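Local coordinates for protein sugar phosphate isomerase/epimerase (PDB 3OBE) that probably acts as an isomerase or epimerase on sugar phosphates, with a TIM-barrel fold, its exact substrate being unknown, at residues Pro110-Phe115 with Ser149-Arg154; Glu157-Lys160 with Leu165-Tyr168. One frame throughout, in Å; residues are numbered along the deposited sequence.

Contact 1 (Pro110-Phe115 with Ser149-Arg154)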
# COMPACT_ATOMS: atom_id res chain seq x y z
N PRO A 110 -4.30 -21.33 11.77
CA PRO A 110 -5.67 -21.50 11.25
C PRO A 110 -6.59 -20.29 11.48
O PRO A 110 -7.46 -20.03 10.63
CB PRO A 110 -6.18 -22.75 11.98
CG PRO A 110 -4.89 -23.53 12.28
CD PRO A 110 -3.89 -22.46 12.62
N LYS A 111 -6.45 -19.58 12.60
CA LYS A 111 -7.26 -18.38 12.84
C LYS A 111 -6.94 -17.26 11.81
O LYS A 111 -7.84 -16.54 11.35
CB LYS A 111 -7.06 -17.86 14.27
CG LYS A 111 -7.57 -18.79 15.37
CD LYS A 111 -7.33 -18.16 16.76
CE LYS A 111 -7.30 -19.17 17.91
NZ LYS A 111 -6.52 -18.65 19.12
N PHE A 112 -5.66 -17.07 11.50
CA PHE A 112 -5.29 -16.10 10.50
C PHE A 112 -5.85 -16.50 9.15
O PHE A 112 -6.30 -15.64 8.36
CB PHE A 112 -3.77 -15.90 10.41
CG PHE A 112 -3.20 -15.10 11.56
CD1 PHE A 112 -3.38 -13.74 11.61
CD2 PHE A 112 -2.50 -15.73 12.59
CE1 PHE A 112 -2.88 -12.98 12.69
CE2 PHE A 112 -1.99 -14.99 13.67
CZ PHE A 112 -2.17 -13.61 13.70
N ASP A 113 -5.82 -17.81 8.86
CA ASP A 113 -6.41 -18.28 7.61
C ASP A 113 -7.88 -17.87 7.55
O ASP A 113 -8.37 -17.46 6.49
CB ASP A 113 -6.36 -19.80 7.48
CG ASP A 113 -4.97 -20.37 7.30
OD1 ASP A 113 -3.99 -19.63 7.13
OD2 ASP A 113 -4.88 -21.64 7.29
N GLU A 114 -8.61 -18.01 8.67
CA GLU A 114 -10.06 -17.66 8.65
C GLU A 114 -10.28 -16.20 8.34
O GLU A 114 -11.15 -15.85 7.54
CB GLU A 114 -10.78 -18.06 9.95
CG GLU A 114 -10.88 -19.55 10.14
CD GLU A 114 -11.53 -20.28 8.93
OE1 GLU A 114 -12.58 -19.78 8.43
OE2 GLU A 114 -10.98 -21.31 8.47
N PHE A 115 -9.45 -15.34 8.93
CA PHE A 115 -9.49 -13.91 8.66
C PHE A 115 -9.30 -13.68 7.17
O PHE A 115 -10.07 -12.95 6.53
CB PHE A 115 -8.39 -13.15 9.41
CG PHE A 115 -8.28 -11.71 9.00
CD1 PHE A 115 -9.07 -10.75 9.61
CD2 PHE A 115 -7.41 -11.32 7.97
CE1 PHE A 115 -9.01 -9.41 9.20
CE2 PHE A 115 -7.33 -10.01 7.56
CZ PHE A 115 -8.15 -9.04 8.16
N SER A 149 6.34 -14.73 8.51
CA SER A 149 6.42 -14.99 7.08
C SER A 149 5.56 -16.19 6.66
O SER A 149 4.95 -16.16 5.59
CB SER A 149 7.86 -15.21 6.62
OG SER A 149 8.64 -14.07 6.91
N GLU A 150 5.51 -17.23 7.50
CA GLU A 150 4.70 -18.41 7.21
C GLU A 150 3.22 -18.07 7.16
O GLU A 150 2.50 -18.57 6.31
CB GLU A 150 4.92 -19.50 8.24
CG GLU A 150 6.31 -20.06 8.17
CD GLU A 150 6.62 -21.08 9.22
OE1 GLU A 150 5.69 -21.62 9.86
OE2 GLU A 150 7.86 -21.38 9.34
N ILE A 151 2.78 -17.21 8.07
CA ILE A 151 1.40 -16.72 8.11
C ILE A 151 1.09 -15.85 6.87
O ILE A 151 0.03 -15.99 6.26
CB ILE A 151 1.16 -15.91 9.39
CG1 ILE A 151 1.15 -16.87 10.60
CG2 ILE A 151 -0.14 -15.11 9.26
CD1 ILE A 151 1.29 -16.24 12.01
N PHE A 152 2.01 -15.00 6.49
CA PHE A 152 1.90 -14.21 5.23
C PHE A 152 1.78 -15.09 3.99
O PHE A 152 0.95 -14.84 3.16
CB PHE A 152 3.06 -13.24 5.09
CG PHE A 152 3.07 -12.07 6.07
CD1 PHE A 152 2.03 -11.81 6.94
CD2 PHE A 152 4.15 -11.23 6.07
CE1 PHE A 152 2.07 -10.69 7.76
CE2 PHE A 152 4.20 -10.12 6.85
CZ PHE A 152 3.16 -9.86 7.71
N ASN A 153 2.62 -16.14 3.89
CA ASN A 153 2.51 -17.13 2.83
C ASN A 153 1.11 -17.74 2.74
O ASN A 153 0.52 -17.78 1.68
CB ASN A 153 3.55 -18.21 2.98
CG ASN A 153 4.90 -17.82 2.43
OD1 ASN A 153 5.04 -16.94 1.61
ND2 ASN A 153 5.93 -18.54 2.90
N ARG A 154 0.58 -18.14 3.89
CA ARG A 154 -0.73 -18.74 3.93
C ARG A 154 -1.79 -17.76 3.50
O ARG A 154 -2.70 -18.12 2.83
CB ARG A 154 -1.04 -19.31 5.33
CG ARG A 154 -0.19 -20.56 5.67
CD ARG A 154 -0.21 -20.82 7.17
NE ARG A 154 -1.47 -21.39 7.62
CZ ARG A 154 -1.63 -22.61 8.13
NH1 ARG A 154 -0.62 -23.44 8.27
NH2 ARG A 154 -2.84 -22.99 8.53
O HOH W 1 -3.08 -16.83 7.02
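Arg154 grips the carboxylate of Asp113 side-on in a two-pronged salt bridge, one nitrogen to each oxygen. Arg154 NE meets Asp113 OD1 at 3.1 Å, almost straight at the hydrogen (174°) and within the guanidinium plane. The second bond, from Arg154 NH2 to Asp113 OD2, is shorter at 2.7 Å but more bent, and lies tilted from both flat groups. Both oxygens are met on their syn sides, and the carboxylate and guanidinium planes stand only 21° apart. A bend of the arginine chain at chi3 folds the guanidinium back beside Asp113 instead of letting it run straight out. With an alanine here, Asp113 would probably be left without its charged mate and its carboxylate freer to turn. A water lies 2.9 Å from Asp113 OD1 and also makes a weak, longer approach to Ile151 O.

The apolar part of the contact is Phe112 against Ile151. Ile151 CG2 comes obliquely at the inner part of the ring, 3.8 Å from Phe112 CG, in an off-centre CH-pi contact, while Ile151 CD1 lies 3.9 Å from Phe112 CD2. Both side chains are buried, whereas the salt bridge is partly exposed.

These residues join helices 109-126 and 142-160, whose segments run roughly parallel at -37° with their axes 9.7 Å apart. Met109 adds to the seam against Ile151 and Arg154, Tyr104 meets the Phe112 ring, and Phe152 of the second helix packs toward strand 165-169.

Contact 2 (Glu157-Lys160 with Leu165-Tyr168)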
# COMPACT_ATOMS: atom_id res chain seq x y z
N GLU A 157 -1.59 -17.43 -0.35
CA GLU A 157 -2.12 -18.57 -1.08
C GLU A 157 -3.63 -18.43 -1.15
O GLU A 157 -4.26 -18.66 -2.18
CB GLU A 157 -1.74 -19.91 -0.43
CG GLU A 157 -2.34 -21.11 -1.20
CD GLU A 157 -1.72 -22.45 -0.84
OE1 GLU A 157 -0.83 -22.48 0.06
OE2 GLU A 157 -2.13 -23.47 -1.45
N ILE A 158 -4.21 -18.00 -0.05
CA ILE A 158 -5.65 -17.84 0.06
C ILE A 158 -6.16 -16.76 -0.90
O ILE A 158 -7.15 -16.99 -1.59
CB ILE A 158 -6.06 -17.53 1.56
CG1 ILE A 158 -6.01 -18.81 2.37
CG2 ILE A 158 -7.51 -16.96 1.65
CD1 ILE A 158 -5.91 -18.56 3.92
N THR A 159 -5.50 -15.60 -0.94
CA THR A 159 -5.95 -14.54 -1.79
C THR A 159 -5.80 -14.94 -3.27
O THR A 159 -6.64 -14.56 -4.11
CB THR A 159 -5.29 -13.14 -1.53
OG1 THR A 159 -3.92 -13.10 -1.98
CG2 THR A 159 -5.39 -12.68 -0.06
N LYS A 160 -4.74 -15.67 -3.58
CA LYS A 160 -4.43 -16.04 -4.97
C LYS A 160 -5.50 -16.93 -5.59
O LYS A 160 -5.68 -16.94 -6.81
CB LYS A 160 -3.07 -16.75 -5.00
CG LYS A 160 -2.60 -17.28 -6.31
CD LYS A 160 -1.11 -17.65 -6.26
CE LYS A 160 -0.88 -19.04 -5.74
NZ LYS A 160 0.37 -19.01 -5.02
N LEU A 165 -3.64 -10.46 -5.38
CA LEU A 165 -2.25 -10.47 -4.89
C LEU A 165 -2.21 -10.01 -3.46
O LEU A 165 -2.63 -8.89 -3.16
CB LEU A 165 -1.39 -9.54 -5.69
CG LEU A 165 -1.21 -9.85 -7.18
CD1 LEU A 165 -0.46 -8.70 -7.85
CD2 LEU A 165 -0.49 -11.19 -7.40
N TRP A 166 -1.67 -10.83 -2.58
CA TRP A 166 -1.42 -10.41 -1.20
C TRP A 166 -0.08 -9.72 -1.14
O TRP A 166 0.90 -10.22 -1.67
CB TRP A 166 -1.45 -11.61 -0.26
CG TRP A 166 -1.49 -11.23 1.19
CD1 TRP A 166 -2.61 -11.13 1.95
CD2 TRP A 166 -0.39 -10.88 2.05
NE1 TRP A 166 -2.29 -10.74 3.22
CE2 TRP A 166 -0.93 -10.61 3.32
CE3 TRP A 166 0.99 -10.79 1.88
CZ2 TRP A 166 -0.15 -10.21 4.40
CZ3 TRP A 166 1.76 -10.44 2.94
CH2 TRP A 166 1.20 -10.13 4.18
N GLY A 167 -0.02 -8.60 -0.39
CA GLY A 167 1.22 -7.86 -0.19
C GLY A 167 1.38 -7.31 1.22
O GLY A 167 0.42 -7.28 1.98
N TYR A 168 2.58 -6.83 1.49
CA TYR A 168 2.99 -6.29 2.79
C TYR A 168 3.58 -4.90 2.60
O TYR A 168 4.48 -4.70 1.78
CB TYR A 168 4.00 -7.20 3.49
CG TYR A 168 4.38 -6.68 4.83
CD1 TYR A 168 3.49 -6.79 5.88
CD2 TYR A 168 5.56 -5.93 5.03
CE1 TYR A 168 3.79 -6.28 7.09
CE2 TYR A 168 5.84 -5.40 6.24
CZ TYR A 168 4.96 -5.60 7.28
OH TYR A 168 5.23 -5.12 8.55
O HOH W 2 -1.22 -13.70 -3.19
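Thr159 OG1 is gripped by several groups at the last turn of helix 142-160. A water donates to Thr159 OG1 at 3.0 Å and accepts from Trp166 N, also at 3.0 Å, so it bridges helix and strand. The hydroxyl bonds as well to Ile164 O, its strongest polar partner, and weakly to Gly156 O one turn back in the helix. Although Thr159 OG1 comes within 3.3 Å of Trp166 N, the angle is too poor for a direct bond, and the water serves that buried N-H instead. Chi1 of 72° sets OG1 between the backbone N and the carbonyl carbon, leaving CG2 beside the backbone N and turned to the tryptophan.

The contact lies within the beta-alpha-beta unit of strand 130-133, helix 142-160 and strand 165-169, where the chain leaves the helix through a short loop and enters the next parallel strand of the TIM barrel.

Thr159 CG2 reaches the Trp166 indole at its edge, close to the ring plane, 3.8 Å from Trp166 CD1. Trp166 CB points toward the helix, but with CG anti to the backbone N (chi1 -168°) the far end of the indole leads away from the 157-160 turn. Phe152 and Trp116 meet the same indole, Trp116 edge-to-face, while Thr120 and Met131 touch Thr159 from helix 109-126 and strand 130-133.

Overall arrangement
Contact 1 closes before contact 2 opens, and helix 142-160 serves both: its middle meets helix 109-126 in contact 1, and its last turn meets strand 165-169 in contact 2. Their centres lie 10 Å apart on one side of the chain's centre, contact 1 about 19 Å and contact 2 about 13 Å from it, so the path leads from the outer helices in toward the barrel sheet. They touch directly where Phe152 CG packs 3.3 Å from Trp166 CH2. Together they tie two neighbouring outer helices of the TIM barrel to each other and one of them to the parallel strand that follows it.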